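Local coordinates for beta-porphyranase A (Bacteroides plebeius, PDB 4AW7), which cleaves the sulfated red-algal polysaccharide porphyran at beta-1,4 linkages between D-galactose and L-galactose-6-sulfate, releasing mostly disaccharides, at residues His108-Gly116 against His150-Val158; Asn298-Glu306 against Asp381-Asp389. All blocks are in the same frame, centred on the assembly; numbering follows the deposited sequence.

Contact 1: residues His108-Gly116 against His150-Val158; sequences HPYVQHIQG and HANDAGFTV. With GAL (beta-D-galactopyranose), chain B; L6S (6-O-sulfo-alpha-L-galactopyranose), chain C.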
loop_
_atom_site.group_PDB
_atom_site.type_symbol
_atom_site.label_atom_id
_atom_site.label_comp_id
_atom_site.label_asym_id
_atom_site.label_seq_id
_atom_site.Cartn_x
_atom_site.Cartn_y
_atom_site.Cartn_z
ATOM N N HIS A 108 -1.797 -4.531 19.990
ATOM C CA HIS A 108 -2.093 -3.189 20.459
ATOM C C HIS A 108 -0.911 -2.685 21.286
ATOM O O HIS A 108 -0.331 -3.449 22.067
ATOM C CB HIS A 108 -3.319 -3.151 21.343
ATOM C CG HIS A 108 -4.601 -3.509 20.667
ATOM N ND1 HIS A 108 -5.194 -2.700 19.722
ATOM C CD2 HIS A 108 -5.421 -4.572 20.830
ATOM C CE1 HIS A 108 -6.321 -3.270 19.328
ATOM N NE2 HIS A 108 -6.486 -4.403 19.993
ATOM N N PRO A 109 -0.597 -1.391 21.207
ATOM C CA PRO A 109 0.500 -0.800 21.982
ATOM C C PRO A 109 0.014 -0.418 23.391
ATOM O O PRO A 109 -0.025 0.780 23.744
ATOM C CB PRO A 109 0.865 0.422 21.133
ATOM C CG PRO A 109 -0.397 0.855 20.547
ATOM C CD PRO A 109 -1.129 -0.427 20.221
ATOM N N TYR A 110 -0.452 -1.434 24.102
ATOM C CA TYR A 110 -1.045 -1.357 25.441
ATOM C C TYR A 110 0.052 -1.466 26.492
ATOM O O TYR A 110 1.052 -2.137 26.251
ATOM C CB TYR A 110 -2.021 -2.553 25.677
ATOM C CG TYR A 110 -3.367 -2.576 24.958
ATOM C CD1 TYR A 110 -3.924 -1.429 24.402
ATOM C CD2 TYR A 110 -4.095 -3.777 24.878
ATOM C CE1 TYR A 110 -5.178 -1.481 23.737
ATOM C CE2 TYR A 110 -5.333 -3.822 24.248
ATOM C CZ TYR A 110 -5.863 -2.664 23.694
ATOM O OH TYR A 110 -7.078 -2.704 23.044
ATOM N N VAL A 111 -0.239 -0.940 27.688
ATOM C CA VAL A 111 0.661 -1.096 28.836
ATOM C C VAL A 111 0.805 -2.551 29.280
ATOM O O VAL A 111 1.735 -2.882 29.994
ATOM C CB VAL A 111 0.230 -0.240 30.050
ATOM C CG1 VAL A 111 0.309 1.229 29.746
ATOM C CG2 VAL A 111 -1.149 -0.616 30.577
ATOM N N GLN A 112 -0.105 -3.410 28.842
ATOM C CA GLN A 112 -0.020 -4.850 29.085
ATOM C C GLN A 112 1.031 -5.539 28.258
ATOM O O GLN A 112 1.450 -6.653 28.574
ATOM C CB GLN A 112 -1.393 -5.511 28.831
ATOM C CG GLN A 112 -2.491 -5.138 29.857
ATOM C CD GLN A 112 -3.188 -3.817 29.629
ATOM O OE1 GLN A 112 -3.112 -3.241 28.560
ATOM N NE2 GLN A 112 -3.870 -3.321 30.653
ATOM N N HIS A 113 1.473 -4.861 27.189
ATOM C CA HIS A 113 2.396 -5.409 26.229
ATOM C C HIS A 113 3.772 -4.797 26.252
ATOM O O HIS A 113 4.751 -5.478 26.039
ATOM C CB HIS A 113 1.799 -5.327 24.817
ATOM C CG HIS A 113 0.475 -6.006 24.690
ATOM N ND1 HIS A 113 -0.428 -5.692 23.697
ATOM C CD2 HIS A 113 -0.103 -6.986 25.434
ATOM C CE1 HIS A 113 -1.502 -6.456 23.842
ATOM N NE2 HIS A 113 -1.340 -7.231 24.900
ATOM N N ILE A 114 3.839 -3.469 26.397
ATOM C CA ILE A 114 5.099 -2.756 26.490
ATOM C C ILE A 114 4.943 -1.706 27.605
ATOM O O ILE A 114 3.849 -1.210 27.828
ATOM C CB ILE A 114 5.542 -2.122 25.161
ATOM C CG1 ILE A 114 6.991 -1.615 25.224
ATOM C CG2 ILE A 114 4.560 -1.022 24.707
ATOM C CD1 ILE A 114 7.560 -1.147 23.885
ATOM N N GLN A 115 6.016 -1.447 28.349
ATOM C CA GLN A 115 5.971 -0.491 29.456
ATOM C C GLN A 115 7.386 -0.083 29.766
ATOM O O GLN A 115 8.339 -0.788 29.469
ATOM C CB GLN A 115 5.285 -1.133 30.683
ATOM C CG GLN A 115 5.158 -0.275 31.946
ATOM C CD GLN A 115 4.409 1.009 31.714
ATOM O OE1 GLN A 115 4.921 1.914 31.048
ATOM N NE2 GLN A 115 3.201 1.121 32.286
ATOM N N GLY A 116 7.536 1.088 30.378
ATOM C CA GLY A 116 8.848 1.488 30.871
ATOM C C GLY A 116 9.438 0.402 31.755
ATOM O O GLY A 116 8.730 -0.241 32.524
ATOM N N HIS A 150 0.837 6.611 20.379
ATOM C CA HIS A 150 0.542 6.256 21.762
ATOM C C HIS A 150 1.676 6.524 22.760
ATOM O O HIS A 150 1.513 6.228 23.933
ATOM C CB HIS A 150 0.104 4.779 21.854
ATOM C CG HIS A 150 -1.208 4.544 21.207
ATOM N ND1 HIS A 150 -2.387 4.774 21.866
ATOM C CD2 HIS A 150 -1.534 4.222 19.938
ATOM C CE1 HIS A 150 -3.395 4.542 21.042
ATOM N NE2 HIS A 150 -2.904 4.232 19.855
ATOM N N ALA A 151 2.775 7.103 22.300
ATOM C CA ALA A 151 3.958 7.252 23.147
ATOM C C ALA A 151 3.772 8.170 24.341
ATOM O O ALA A 151 4.602 8.161 25.251
ATOM C CB ALA A 151 5.156 7.708 22.322
ATOM N N ASN A 152 2.723 8.971 24.327
ATOM C CA ASN A 152 2.402 9.893 25.420
ATOM C C ASN A 152 1.168 9.469 26.181
ATOM O O ASN A 152 0.658 10.255 26.981
ATOM C CB ASN A 152 2.293 11.321 24.897
ATOM C CG ASN A 152 3.482 11.681 24.077
ATOM O OD1 ASN A 152 4.616 11.479 24.540
ATOM N ND2 ASN A 152 3.272 12.043 22.799
ATOM N N ASP A 153 0.701 8.234 25.993
ATOM C CA ASP A 153 -0.457 7.751 26.748
ATOM C C ASP A 153 -0.146 7.746 28.252
ATOM O O ASP A 153 0.957 7.396 28.677
ATOM C CB ASP A 153 -0.846 6.343 26.288
ATOM C CG ASP A 153 -1.552 6.317 24.934
ATOM O OD1 ASP A 153 -1.667 7.364 24.288
ATOM O OD2 ASP A 153 -1.947 5.189 24.513
ATOM N N ALA A 154 -1.148 8.148 29.036
ATOM C CA ALA A 154 -0.957 8.400 30.472
ATOM C C ALA A 154 -0.420 7.206 31.248
ATOM O O ALA A 154 0.287 7.359 32.247
ATOM C CB ALA A 154 -2.282 8.878 31.120
ATOM N N GLY A 155 -0.791 6.011 30.842
ATOM C CA GLY A 155 -0.379 4.816 31.566
ATOM C C GLY A 155 1.077 4.395 31.398
ATOM O O GLY A 155 1.566 3.574 32.159
ATOM N N PHE A 156 1.791 4.983 30.443
ATOM C CA PHE A 156 3.193 4.656 30.235
ATOM C C PHE A 156 4.085 5.414 31.207
ATOM O O PHE A 156 3.908 6.636 31.399
ATOM C CB PHE A 156 3.599 4.982 28.795
ATOM C CG PHE A 156 3.085 4.020 27.755
ATOM C CD1 PHE A 156 3.161 2.650 27.939
ATOM C CD2 PHE A 156 2.558 4.487 26.555
ATOM C CE1 PHE A 156 2.733 1.769 26.932
ATOM C CE2 PHE A 156 2.118 3.601 25.573
ATOM C CZ PHE A 156 2.209 2.248 25.760
ATOM N N THR A 157 5.069 4.715 31.767
ATOM C CA THR A 157 6.007 5.308 32.733
ATOM C C THR A 157 7.226 5.921 32.086
ATOM O O THR A 157 8.043 6.573 32.755
ATOM C CB THR A 157 6.461 4.265 33.764
ATOM O OG1 THR A 157 7.118 3.209 33.065
ATOM C CG2 THR A 157 5.243 3.765 34.562
ATOM N N VAL A 158 7.370 5.719 30.784
ATOM C CA VAL A 158 8.335 6.376 29.912
ATOM C C VAL A 158 7.496 6.884 28.736
ATOM O O VAL A 158 6.617 6.134 28.261
ATOM C CB VAL A 158 9.439 5.377 29.425
ATOM C CG1 VAL A 158 10.400 5.983 28.420
ATOM C CG2 VAL A 158 10.191 4.852 30.608
HETATM C C1 GAL B . -9.753 -4.412 17.093
HETATM C C2 GAL B . -9.204 -5.825 17.100
HETATM C C3 GAL B . -10.091 -6.637 18.042
HETATM C C4 GAL B . -10.083 -6.036 19.456
HETATM C C5 GAL B . -10.487 -4.573 19.311
HETATM C C6 GAL B . -10.479 -3.858 20.642
HETATM O O2 GAL B . -9.146 -6.398 15.792
HETATM O O3 GAL B . -9.573 -7.949 18.033
HETATM O O4 GAL B . -8.778 -6.126 20.045
HETATM O O5 GAL B . -9.610 -3.901 18.400
HETATM O O6 GAL B . -10.843 -2.515 20.444
HETATM O O1S L6S C . -10.551 -5.692 12.093
HETATM O O2S L6S C . -12.793 -4.895 12.709
HETATM O O3S L6S C . -11.332 -5.987 14.354
HETATM C C1 L6S C . -7.149 -1.049 14.674
HETATM C C2 L6S C . -7.317 -1.154 16.173
HETATM C C3 L6S C . -8.814 -1.196 16.517
HETATM C C4 L6S C . -9.467 -2.425 15.779
HETATM C C5 L6S C . -9.184 -2.286 14.278
HETATM C C6 L6S C . -9.488 -3.626 13.570
HETATM O O2 L6S C . -6.630 -0.087 16.858
HETATM O O3 L6S C . -9.036 -1.287 17.932
HETATM O O4 L6S C . -8.877 -3.624 16.306
HETATM O O5 L6S C . -7.805 -2.067 13.958
HETATM O O6 L6S C . -10.897 -3.787 13.506
HETATM S S1 L6S C . -11.424 -5.169 13.112
HETATM O O HOH W 1 -1.752 2.381 25.166
HETATM O O HOH W 2 7.288 0.991 34.620
#
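Gln-115 and Phe-156 bring two irregular loops to within 5.9 Å between CA atoms, whereas toward the glycan the loops part to 7.1 Å between the CA atoms of Pro-109 and His-150. The long, doubly polar amide of Gln-115 suits a join between chains that form no sheet. CG stands anti to the backbone N (chi1 180°), and the chain then bends (chi2 58°), swinging the amide over to the chain at 155-157. NE2 gives a nearly straight bond (174°) to Gly-155 O at 3.0 Å. OE1 takes the N-H of Thr-157 at 2.9 Å from above the plane of its carbonyl, and also receives Gly-116 N, in that plane and on a lone pair. Two donors thus grip one oxygen and fix the amide's rotation. Gly-116, with no side chain, lies close against Thr-157 OG1 and Val-158 CG2.

Phe-156 lays its ring against loop 108-116. Its rim meets three oxygens, Gln-115 OE1, Ile-114 O and Pro-109 O, the last 3.3 Å from CZ; the weakly positive ring hydrogens suit them. Val-111 CG1 packs obliquely at 3.7 Å from CD1, and Ile-114 CG2 adds another apolar contact, with Met-163 of helix 160-179 also touching the ring. At the end of the contact nearer the glycan, Pro-109 CG meets His-150 CD2 at 3.6 Å. His-150 ND1 donates to the syn side of Asp-153 OD2, and a water joins that oxygen to Pro-109 O. His-108, next in chain to Pro-109 and stacked on Phe-71, holds galactose O4 through NE2 at 2.9 Å. Chemically, the Gln-115 amide bonds and the Phe-156 ring tie together loops that follow neighbouring barrel strands, which probably steadies the chain just after the substrate-binding His-108.

Contact 2: residues Asn298-Glu306 against Asp381-Asp389; sequences NHFLFNLME and DIQVQAFKD. With CA (calcium ion), chain D.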
loop_
_atom_site.group_PDB
_atom_site.type_symbol
_atom_site.label_atom_id
_atom_site.label_comp_id
_atom_site.label_asym_id
_atom_site.label_seq_id
_atom_site.Cartn_x
_atom_site.Cartn_y
_atom_site.Cartn_z
ATOM N N ASN A 298 -10.005 1.356 -4.057
ATOM C CA ASN A 298 -9.632 1.406 -5.464
ATOM C C ASN A 298 -8.523 2.402 -5.759
ATOM O O ASN A 298 -7.569 2.114 -6.490
ATOM C CB ASN A 298 -10.860 1.648 -6.321
ATOM C CG ASN A 298 -11.681 0.385 -6.555
ATOM O OD1 ASN A 298 -11.118 -0.695 -6.739
ATOM N ND2 ASN A 298 -13.022 0.526 -6.553
ATOM N N HIS A 299 -8.616 3.612 -5.201
ATOM C CA HIS A 299 -7.598 4.594 -5.542
ATOM C C HIS A 299 -6.194 4.179 -5.096
ATOM O O HIS A 299 -5.195 4.402 -5.800
ATOM C CB HIS A 299 -7.914 5.963 -4.934
ATOM C CG HIS A 299 -9.159 6.608 -5.452
ATOM N ND1 HIS A 299 -9.508 6.631 -6.784
ATOM C CD2 HIS A 299 -10.104 7.318 -4.806
ATOM C CE1 HIS A 299 -10.628 7.321 -6.921
ATOM N NE2 HIS A 299 -11.008 7.751 -5.736
ATOM N N PHE A 300 -6.086 3.572 -3.923
ATOM C CA PHE A 300 -4.808 3.103 -3.427
ATOM C C PHE A 300 -4.334 1.838 -4.162
ATOM O O PHE A 300 -3.145 1.645 -4.354
ATOM C CB PHE A 300 -4.840 2.787 -1.926
ATOM C CG PHE A 300 -4.879 4.008 -1.042
ATOM C CD1 PHE A 300 -3.849 4.964 -1.046
ATOM C CD2 PHE A 300 -5.927 4.201 -0.175
ATOM C CE1 PHE A 300 -3.905 6.031 -0.213
ATOM C CE2 PHE A 300 -5.983 5.286 0.690
ATOM C CZ PHE A 300 -4.991 6.237 0.663
ATOM N N LEU A 301 -5.268 0.991 -4.564
ATOM C CA LEU A 301 -4.932 -0.295 -5.143
ATOM C C LEU A 301 -4.023 -0.152 -6.348
ATOM O O LEU A 301 -3.087 -0.913 -6.513
ATOM C CB LEU A 301 -6.212 -1.042 -5.531
ATOM C CG LEU A 301 -6.072 -2.389 -6.214
ATOM C CD1 LEU A 301 -5.394 -3.418 -5.292
ATOM C CD2 LEU A 301 -7.451 -2.879 -6.646
ATOM N N PHE A 302 -4.303 0.808 -7.209
ATOM C CA PHE A 302 -3.535 0.909 -8.446
ATOM C C PHE A 302 -2.086 1.298 -8.159
ATOM O O PHE A 302 -1.163 0.765 -8.802
ATOM C CB PHE A 302 -4.175 1.930 -9.413
ATOM C CG PHE A 302 -5.431 1.443 -10.117
ATOM C CD1 PHE A 302 -6.634 1.241 -9.431
ATOM C CD2 PHE A 302 -5.432 1.203 -11.480
ATOM C CE1 PHE A 302 -7.753 0.782 -10.063
ATOM C CE2 PHE A 302 -6.554 0.768 -12.119
ATOM C CZ PHE A 302 -7.732 0.556 -11.411
ATOM N N ASN A 303 -1.854 2.195 -7.193
ATOM C CA ASN A 303 -0.509 2.553 -6.685
ATOM C C ASN A 303 0.187 1.270 -6.267
ATOM O O ASN A 303 1.320 0.966 -6.657
ATOM C CB ASN A 303 -0.725 3.554 -5.489
ATOM C CG ASN A 303 0.521 3.883 -4.662
ATOM O OD1 ASN A 303 1.570 3.223 -4.750
ATOM N ND2 ASN A 303 0.416 4.947 -3.808
ATOM N N LEU A 304 -0.487 0.499 -5.418
ATOM C CA LEU A 304 0.152 -0.663 -4.818
ATOM C C LEU A 304 0.381 -1.781 -5.820
ATOM O O LEU A 304 1.367 -2.508 -5.707
ATOM C CB LEU A 304 -0.650 -1.137 -3.602
ATOM C CG LEU A 304 -0.870 -0.104 -2.507
ATOM C CD1 LEU A 304 -1.643 -0.685 -1.344
ATOM C CD2 LEU A 304 0.439 0.555 -2.067
ATOM N N MET A 305 -0.475 -1.933 -6.839
ATOM C CA MET A 305 -0.218 -2.888 -7.915
ATOM C C MET A 305 1.097 -2.614 -8.622
ATOM O O MET A 305 1.846 -3.537 -8.962
ATOM C CB MET A 305 -1.376 -2.900 -8.912
ATOM C CG MET A 305 -2.583 -3.678 -8.370
ATOM S SD MET A 305 -3.954 -3.560 -9.528
ATOM C CE MET A 305 -4.991 -4.866 -8.927
ATOM N N GLU A 306 1.404 -1.329 -8.817
ATOM C CA GLU A 306 2.647 -0.903 -9.458
ATOM C C GLU A 306 3.866 -1.074 -8.560
ATOM O O GLU A 306 4.988 -0.816 -9.030
ATOM C CB GLU A 306 2.532 0.545 -9.889
ATOM C CG GLU A 306 1.674 0.735 -11.124
ATOM C CD GLU A 306 2.308 0.122 -12.368
ATOM O OE1 GLU A 306 3.429 0.528 -12.719
ATOM O OE2 GLU A 306 1.712 -0.758 -13.006
ATOM N N ASP A 381 -4.101 11.364 -13.593
ATOM C CA ASP A 381 -5.286 11.080 -12.808
ATOM C C ASP A 381 -6.020 9.838 -13.230
ATOM O O ASP A 381 -6.860 9.372 -12.444
ATOM C CB ASP A 381 -6.245 12.263 -12.827
ATOM C CG ASP A 381 -5.682 13.462 -12.153
ATOM O OD1 ASP A 381 -5.193 13.331 -11.013
ATOM O OD2 ASP A 381 -5.747 14.595 -12.685
ATOM N N ILE A 382 -5.743 9.306 -14.423
ATOM C CA ILE A 382 -6.415 8.095 -14.876
ATOM C C ILE A 382 -5.411 6.958 -14.686
ATOM O O ILE A 382 -4.425 6.818 -15.414
ATOM C CB ILE A 382 -6.866 8.209 -16.325
ATOM C CG1 ILE A 382 -7.816 9.371 -16.502
ATOM C CG2 ILE A 382 -7.467 6.895 -16.808
ATOM C CD1 ILE A 382 -9.069 9.338 -15.657
ATOM N N GLN A 383 -5.650 6.148 -13.660
ATOM C CA GLN A 383 -4.787 5.006 -13.355
ATOM C C GLN A 383 -5.271 3.815 -14.163
ATOM O O GLN A 383 -6.471 3.589 -14.271
ATOM C CB GLN A 383 -4.829 4.668 -11.837
ATOM C CG GLN A 383 -4.683 5.892 -10.923
ATOM C CD GLN A 383 -4.401 5.502 -9.470
ATOM O OE1 GLN A 383 -3.242 5.333 -9.073
ATOM N NE2 GLN A 383 -5.468 5.266 -8.698
ATOM N N VAL A 384 -4.332 3.056 -14.726
ATOM C CA VAL A 384 -4.644 1.967 -15.631
ATOM C C VAL A 384 -3.865 0.719 -15.282
ATOM O O VAL A 384 -2.713 0.787 -14.880
ATOM C CB VAL A 384 -4.377 2.367 -17.092
ATOM C CG1 VAL A 384 -5.307 3.507 -17.490
ATOM C CG2 VAL A 384 -2.898 2.729 -17.292
ATOM N N GLN A 385 -4.514 -0.430 -15.445
ATOM C CA GLN A 385 -3.896 -1.735 -15.296
ATOM C C GLN A 385 -4.424 -2.656 -16.370
ATOM O O GLN A 385 -5.557 -2.487 -16.827
ATOM C CB GLN A 385 -4.198 -2.343 -13.919
ATOM C CG GLN A 385 -3.564 -1.618 -12.772
ATOM C CD GLN A 385 -2.066 -1.831 -12.670
ATOM O OE1 GLN A 385 -1.602 -2.957 -12.791
ATOM N NE2 GLN A 385 -1.310 -0.778 -12.411
ATOM N N ALA A 386 -3.635 -3.633 -16.778
ATOM C CA ALA A 386 -4.129 -4.683 -17.677
ATOM C C ALA A 386 -3.395 -5.974 -17.415
ATOM O O ALA A 386 -2.189 -5.986 -17.167
ATOM C CB ALA A 386 -3.943 -4.271 -19.145
ATOM N N PHE A 387 -4.130 -7.071 -17.512
ATOM C CA PHE A 387 -3.628 -8.433 -17.259
ATOM C C PHE A 387 -4.234 -9.387 -18.254
ATOM O O PHE A 387 -5.403 -9.261 -18.633
ATOM C CB PHE A 387 -3.977 -8.927 -15.835
ATOM C CG PHE A 387 -3.690 -7.929 -14.761
ATOM C CD1 PHE A 387 -2.422 -7.828 -14.221
ATOM C CD2 PHE A 387 -4.676 -7.062 -14.301
ATOM C CE1 PHE A 387 -2.130 -6.889 -13.220
ATOM C CE2 PHE A 387 -4.401 -6.127 -13.326
ATOM C CZ PHE A 387 -3.137 -6.039 -12.781
ATOM N N LYS A 388 -3.430 -10.374 -18.659
ATOM C CA LYS A 388 -3.874 -11.402 -19.600
ATOM C C LYS A 388 -3.643 -12.769 -18.977
ATOM O O LYS A 388 -2.516 -13.130 -18.636
ATOM C CB LYS A 388 -3.115 -11.280 -20.908
ATOM C CG LYS A 388 -3.561 -12.246 -22.000
ATOM C CD LYS A 388 -2.648 -12.173 -23.306
ATOM C CE LYS A 388 -3.162 -13.100 -24.431
ATOM N NZ LYS A 388 -3.095 -14.559 -24.089
ATOM N N ASP A 389 -4.725 -13.506 -18.792
ATOM C CA ASP A 389 -4.707 -14.849 -18.224
ATOM C C ASP A 389 -5.227 -15.801 -19.272
ATOM O O ASP A 389 -6.431 -15.916 -19.466
ATOM C CB ASP A 389 -5.587 -14.905 -17.003
ATOM C CG ASP A 389 -5.577 -16.243 -16.312
ATOM O OD1 ASP A 389 -4.575 -16.945 -16.426
ATOM O OD2 ASP A 389 -6.583 -16.556 -15.635
HETATM CA CA CA D . -4.444 15.637 -10.684
HETATM O O HOH W 3 0.985 -3.249 -12.050
HETATM O O HOH W 4 -0.093 -0.352 -14.990
HETATM O O HOH W 5 -6.779 15.879 -9.968
HETATM O O HOH W 6 -5.284 17.935 -11.298
HETATM O O HOH W 7 -2.955 17.299 -9.755
#
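Phe-302 of helix 298-305 packs obliquely against Gln-383 and Gln-385 of strand 382-389, the two axes approaching to 8.8 Å at 57°. Gln-383 can be followed outward. Its CB lies 3.5 Å from Phe-302 CD2. CG leads on into an extended chain (chi2 -167°), which carries the amide along the helix flank. CD passes Phe-302 CB, and OE1 is 3.5 Å from that same CB. At the tip, NE2 donates to His-299 O at 3.0 Å, in the carbonyl plane and on a lone pair, with the N-H almost straight at 175°. Glutamine suits this buried place because its methylenes accept the ring while its end reaches a helix carbonyl.

Two residues on, Gln-385 uses its CG in a similar way, 3.6 Å from Phe-302 CD2, and that CG is also 3.8 Å from Met-305 SD. Its NE2 turns to Glu-306 OE2 at 3.1 Å, meeting the carboxylate on its anti side; OE1 of the same glutamate makes a salt bridge to Arg-30. A water links Glu-306 OE2 with Val-384 O. Near the end of the helix, the flexible Met-305 sets its sulfur at the edge of the Phe-387 ring, farther along the strand, 4.2 Å from CZ, a Met-aromatic contact.

Just before strand 382-389, Asp-381 chelates a calcium ion through both carboxylate oxygens, with Asn-535, Trp-536, Gly-538 and three waters completing the site. The chemistry implies a mixed interface: phenyl and thioether groups supply the packing, one glutamine amide bonds a buried helix carbonyl, and the other bonds the glutamate just past the helix end, where waters enter.

Contact 1 and contact 2 belong to separate regions of the enzyme, with centres 39 Å apart and nearest atoms about 19 Å apart, and they do not touch. Contact 1 borders the glycan cleft: besides the direct sugar bond of its first residue, the side chain of His-150 is about 5 Å from that of Glu-146, the inferred proton donor. Contact 2 lies away from the catalytic residues and joins the barrel to the beta-sandwich that follows it. Its helix 293-305 comes after strand 268-276, which carries Glu-272, the inferred nucleophile. One contact joins loops beside the cleft, and the other packs a barrel helix on the beta-sandwich.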